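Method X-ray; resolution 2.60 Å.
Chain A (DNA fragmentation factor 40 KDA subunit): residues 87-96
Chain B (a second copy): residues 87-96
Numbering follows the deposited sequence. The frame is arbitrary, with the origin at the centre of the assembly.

Chain A, residues 87-96: DITRFLSVFN
Chain B 87-96: DITRFLSVFN

The two stretches are copies of one segment, related by an exact two-fold axis. Each forms a weakly bonded helix over about residues 88-94. The helix axes approach to 10.9 Å, with 124° between their N-to-C directions. The register centres on F91, where F91(A) CA and F91(B) CA lie 6.6 Å apart. The contact is apolar and buries 431 Å², both sides summed. No hydrogen bond crosses it among the modelled atoms.

In chain B, D87(B) has phi/psi -33/-64. Its CA-to-CB bond points toward chain A, but the side chain makes no contact and is exposed to solvent, as suits a carboxylate. D87(B) O accepts a backbone hydrogen bond from R90(B) N at 2.8 Å.

I88(B) has phi/psi -31/-47 and a tt side chain; its CA-to-CB bond is sideways to the partner. I88(B) CG1 meets F95(A) CZ at 3.8 Å, at the edge of that ring. An extended aliphatic chain suits this buried place. I88(B) O accepts from L92(B) N at 2.8 Å and, weakly, from F91(B) N at 2.5 Å.

The CA-to-CB bond of T89(B), phi/psi -46/-41 and rotamer m, points away from chain A. R90(B), at -69/-30, is modelled only to CB. Its carbonyl makes a contact: R90(B) O lies 4.1 Å from F91(A) CE2, near the plane of that ring.

F91(B) is the centre of the contact. Phi/psi is -75/-56, chi1 -59° (m) and chi2 56°. Its CA-to-CB bond points toward chain A, and 89 Å² of the residue is covered. The two F91 rings meet obliquely, centroids 4.3 Å apart and planes at 52°. F91(B) CD2 to F91(A) CD2 is 3.0 Å, too close to be taken literally. The F91(B) ring also meets the F95(A) ring obliquely, with centroids 5.5 Å apart and planes at 89°; F91(B) CD2 lies 3.5 Å from F95(A) CE1. A flat, wholly apolar ring can serve both neighbours.

The CA-to-CB bond of L92(B), at -61/-19 with rotamer mt, points away, although the side chain's end comes nearer. That of S93(B), at -67/-42 and rotamer t, is sideways, and the residue is exposed. That of V94(B), at -92/-34 and rotamer t, points toward chain A, but no atom comes within contact distance.

F95(B) has phi/psi -77/-1, chi1 -83° (m) and chi2 128°. F95(B) N donates to F91(B) O at 3.1 Å. Its CA-to-CB bond, like that of F91(B), points toward chain A, and 69 Å² of the residue is covered. Its apolar ring suits packing against I88(A) and F91(A): F95(B) CE1 lies 3.5 Å from F91(A) CD2, and F95(B) CZ lies 3.8 Å from I88(A) CG1. N96(B), at -97/-56, is out of reach.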

# COMPACT_ATOMS: atom_id res chain seq x y z
N ASP A 87 -10.81 11.29 31.58
CA ASP A 87 -9.49 11.89 31.37
C ASP A 87 -9.21 12.33 29.93
O ASP A 87 -9.01 13.52 29.65
CB ASP A 87 -8.40 10.88 31.77
CG ASP A 87 -7.73 11.24 33.09
OD1 ASP A 87 -7.11 12.32 33.17
OD2 ASP A 87 -7.82 10.42 34.04
N ILE A 88 -9.19 11.35 29.03
CA ILE A 88 -8.92 11.54 27.61
C ILE A 88 -9.35 12.87 26.98
O ILE A 88 -8.58 13.48 26.24
CB ILE A 88 -9.53 10.37 26.81
CG1 ILE A 88 -9.47 10.66 25.31
CG2 ILE A 88 -10.95 10.11 27.28
CD1 ILE A 88 -9.98 9.52 24.46
N THR A 89 -10.57 13.31 27.26
CA THR A 89 -11.08 14.55 26.69
C THR A 89 -10.05 15.68 26.80
O THR A 89 -9.88 16.47 25.88
CB THR A 89 -12.37 15.01 27.40
OG1 THR A 89 -13.35 13.97 27.31
CG2 THR A 89 -12.92 16.27 26.75
N ARG A 90 -9.37 15.73 27.94
CA ARG A 90 -8.36 16.75 28.17
C ARG A 90 -7.15 16.50 27.28
O ARG A 90 -6.45 17.43 26.87
CB ARG A 90 -7.93 16.74 29.64
N PHE A 91 -6.92 15.23 26.96
CA PHE A 91 -5.80 14.82 26.13
C PHE A 91 -6.04 15.16 24.66
O PHE A 91 -5.23 15.85 24.04
CB PHE A 91 -5.56 13.32 26.32
CG PHE A 91 -5.24 12.94 27.74
CD1 PHE A 91 -6.13 13.26 28.78
CD2 PHE A 91 -4.06 12.29 28.06
CE1 PHE A 91 -5.83 12.94 30.10
CE2 PHE A 91 -3.75 11.96 29.38
CZ PHE A 91 -4.64 12.29 30.40
N LEU A 92 -7.15 14.67 24.10
CA LEU A 92 -7.48 14.94 22.71
C LEU A 92 -7.63 16.45 22.56
O LEU A 92 -7.57 16.99 21.45
CB LEU A 92 -8.81 14.28 22.33
CG LEU A 92 -8.96 12.76 22.42
CD1 LEU A 92 -10.42 12.41 22.19
CD2 LEU A 92 -8.08 12.07 21.39
N SER A 93 -7.82 17.12 23.69
CA SER A 93 -8.00 18.56 23.74
C SER A 93 -6.77 19.36 23.34
O SER A 93 -6.87 20.36 22.62
CB SER A 93 -8.44 18.96 25.15
OG SER A 93 -8.58 20.37 25.27
N VAL A 94 -5.60 18.93 23.81
CA VAL A 94 -4.35 19.62 23.51
C VAL A 94 -3.64 19.08 22.28
O VAL A 94 -2.99 19.84 21.54
CB VAL A 94 -3.39 19.53 24.71
CG1 VAL A 94 -2.18 20.42 24.47
CG2 VAL A 94 -4.11 19.91 25.99
N PHE A 95 -3.76 17.78 22.06
CA PHE A 95 -3.11 17.11 20.93
C PHE A 95 -3.75 17.30 19.57
O PHE A 95 -3.25 16.77 18.57
CB PHE A 95 -3.01 15.61 21.21
CG PHE A 95 -1.84 15.22 22.06
CD1 PHE A 95 -2.02 14.43 23.19
CD2 PHE A 95 -0.55 15.62 21.71
CE1 PHE A 95 -0.93 14.04 23.97
CE2 PHE A 95 0.54 15.23 22.48
CZ PHE A 95 0.35 14.44 23.62
N ASN A 96 -4.85 18.04 19.49
CA ASN A 96 -5.50 18.22 18.20
C ASN A 96 -5.13 19.50 17.49
O ASN A 96 -4.67 19.47 16.35
CB ASN A 96 -7.02 18.12 18.35
CG ASN A 96 -7.64 17.20 17.32
OD1 ASN A 96 -7.47 17.39 16.12
ND2 ASN A 96 -8.35 16.19 17.78
N ASP B 87 3.79 18.46 29.77
CA ASP B 87 2.48 17.80 29.87
C ASP B 87 2.43 16.38 29.30
O ASP B 87 2.18 15.41 30.02
CB ASP B 87 1.43 18.65 29.13
CG ASP B 87 0.50 19.39 30.08
OD1 ASP B 87 -0.22 18.72 30.86
OD2 ASP B 87 0.48 20.64 30.03
N ILE B 88 2.66 16.30 27.99
CA ILE B 88 2.64 15.05 27.23
C ILE B 88 3.06 13.77 27.96
O ILE B 88 2.39 12.75 27.85
CB ILE B 88 3.49 15.21 25.95
CG1 ILE B 88 3.68 13.86 25.26
CG2 ILE B 88 4.82 15.86 26.29
CD1 ILE B 88 4.44 13.95 23.96
N THR B 89 4.17 13.82 28.69
CA THR B 89 4.66 12.65 29.42
C THR B 89 3.53 11.94 30.17
O THR B 89 3.47 10.72 30.20
CB THR B 89 5.75 13.03 30.43
OG1 THR B 89 6.82 13.70 29.75
CG2 THR B 89 6.29 11.79 31.12
N ARG B 90 2.65 12.73 30.77
CA ARG B 90 1.52 12.19 31.52
C ARG B 90 0.53 11.54 30.56
O ARG B 90 -0.16 10.58 30.91
CB ARG B 90 0.84 13.30 32.31
N PHE B 91 0.48 12.07 29.34
CA PHE B 91 -0.43 11.58 28.32
C PHE B 91 0.04 10.25 27.73
O PHE B 91 -0.69 9.26 27.75
CB PHE B 91 -0.57 12.64 27.22
CG PHE B 91 -1.10 13.95 27.73
CD1 PHE B 91 -0.46 14.64 28.76
CD2 PHE B 91 -2.27 14.50 27.19
CE1 PHE B 91 -0.97 15.84 29.25
CE2 PHE B 91 -2.78 15.70 27.68
CZ PHE B 91 -2.13 16.37 28.71
N LEU B 92 1.27 10.22 27.22
CA LEU B 92 1.83 8.99 26.66
C LEU B 92 1.87 7.95 27.77
O LEU B 92 1.97 6.75 27.51
CB LEU B 92 3.26 9.23 26.16
CG LEU B 92 3.53 10.26 25.06
CD1 LEU B 92 5.03 10.43 24.92
CD2 LEU B 92 2.92 9.81 23.74
N SER B 93 1.79 8.43 29.00
CA SER B 93 1.83 7.59 30.19
C SER B 93 0.62 6.66 30.34
O SER B 93 0.77 5.49 30.70
CB SER B 93 1.96 8.47 31.43
OG SER B 93 1.95 7.70 32.62
N VAL B 94 -0.56 7.20 30.07
CA VAL B 94 -1.80 6.42 30.21
C VAL B 94 -2.22 5.73 28.91
O VAL B 94 -2.79 4.64 28.94
CB VAL B 94 -2.95 7.32 30.67
CG1 VAL B 94 -4.17 6.48 31.00
CG2 VAL B 94 -2.52 8.14 31.88
N PHE B 95 -1.95 6.39 27.79
CA PHE B 95 -2.32 5.87 26.47
C PHE B 95 -1.45 4.75 25.91
O PHE B 95 -1.72 4.27 24.81
CB PHE B 95 -2.33 7.02 25.45
CG PHE B 95 -3.60 7.81 25.45
CD1 PHE B 95 -3.56 9.20 25.55
CD2 PHE B 95 -4.83 7.18 25.31
CE1 PHE B 95 -4.73 9.95 25.52
CE2 PHE B 95 -6.01 7.92 25.28
CZ PHE B 95 -5.96 9.31 25.38
N ASN B 96 -0.43 4.33 26.64
CA ASN B 96 0.42 3.28 26.12
C ASN B 96 0.08 1.88 26.63
O ASN B 96 -0.16 0.98 25.82
CB ASN B 96 1.89 3.58 26.42
CG ASN B 96 2.77 3.41 25.19
OD1 ASN B 96 2.81 2.34 24.59
ND2 ASN B 96 3.48 4.47 24.82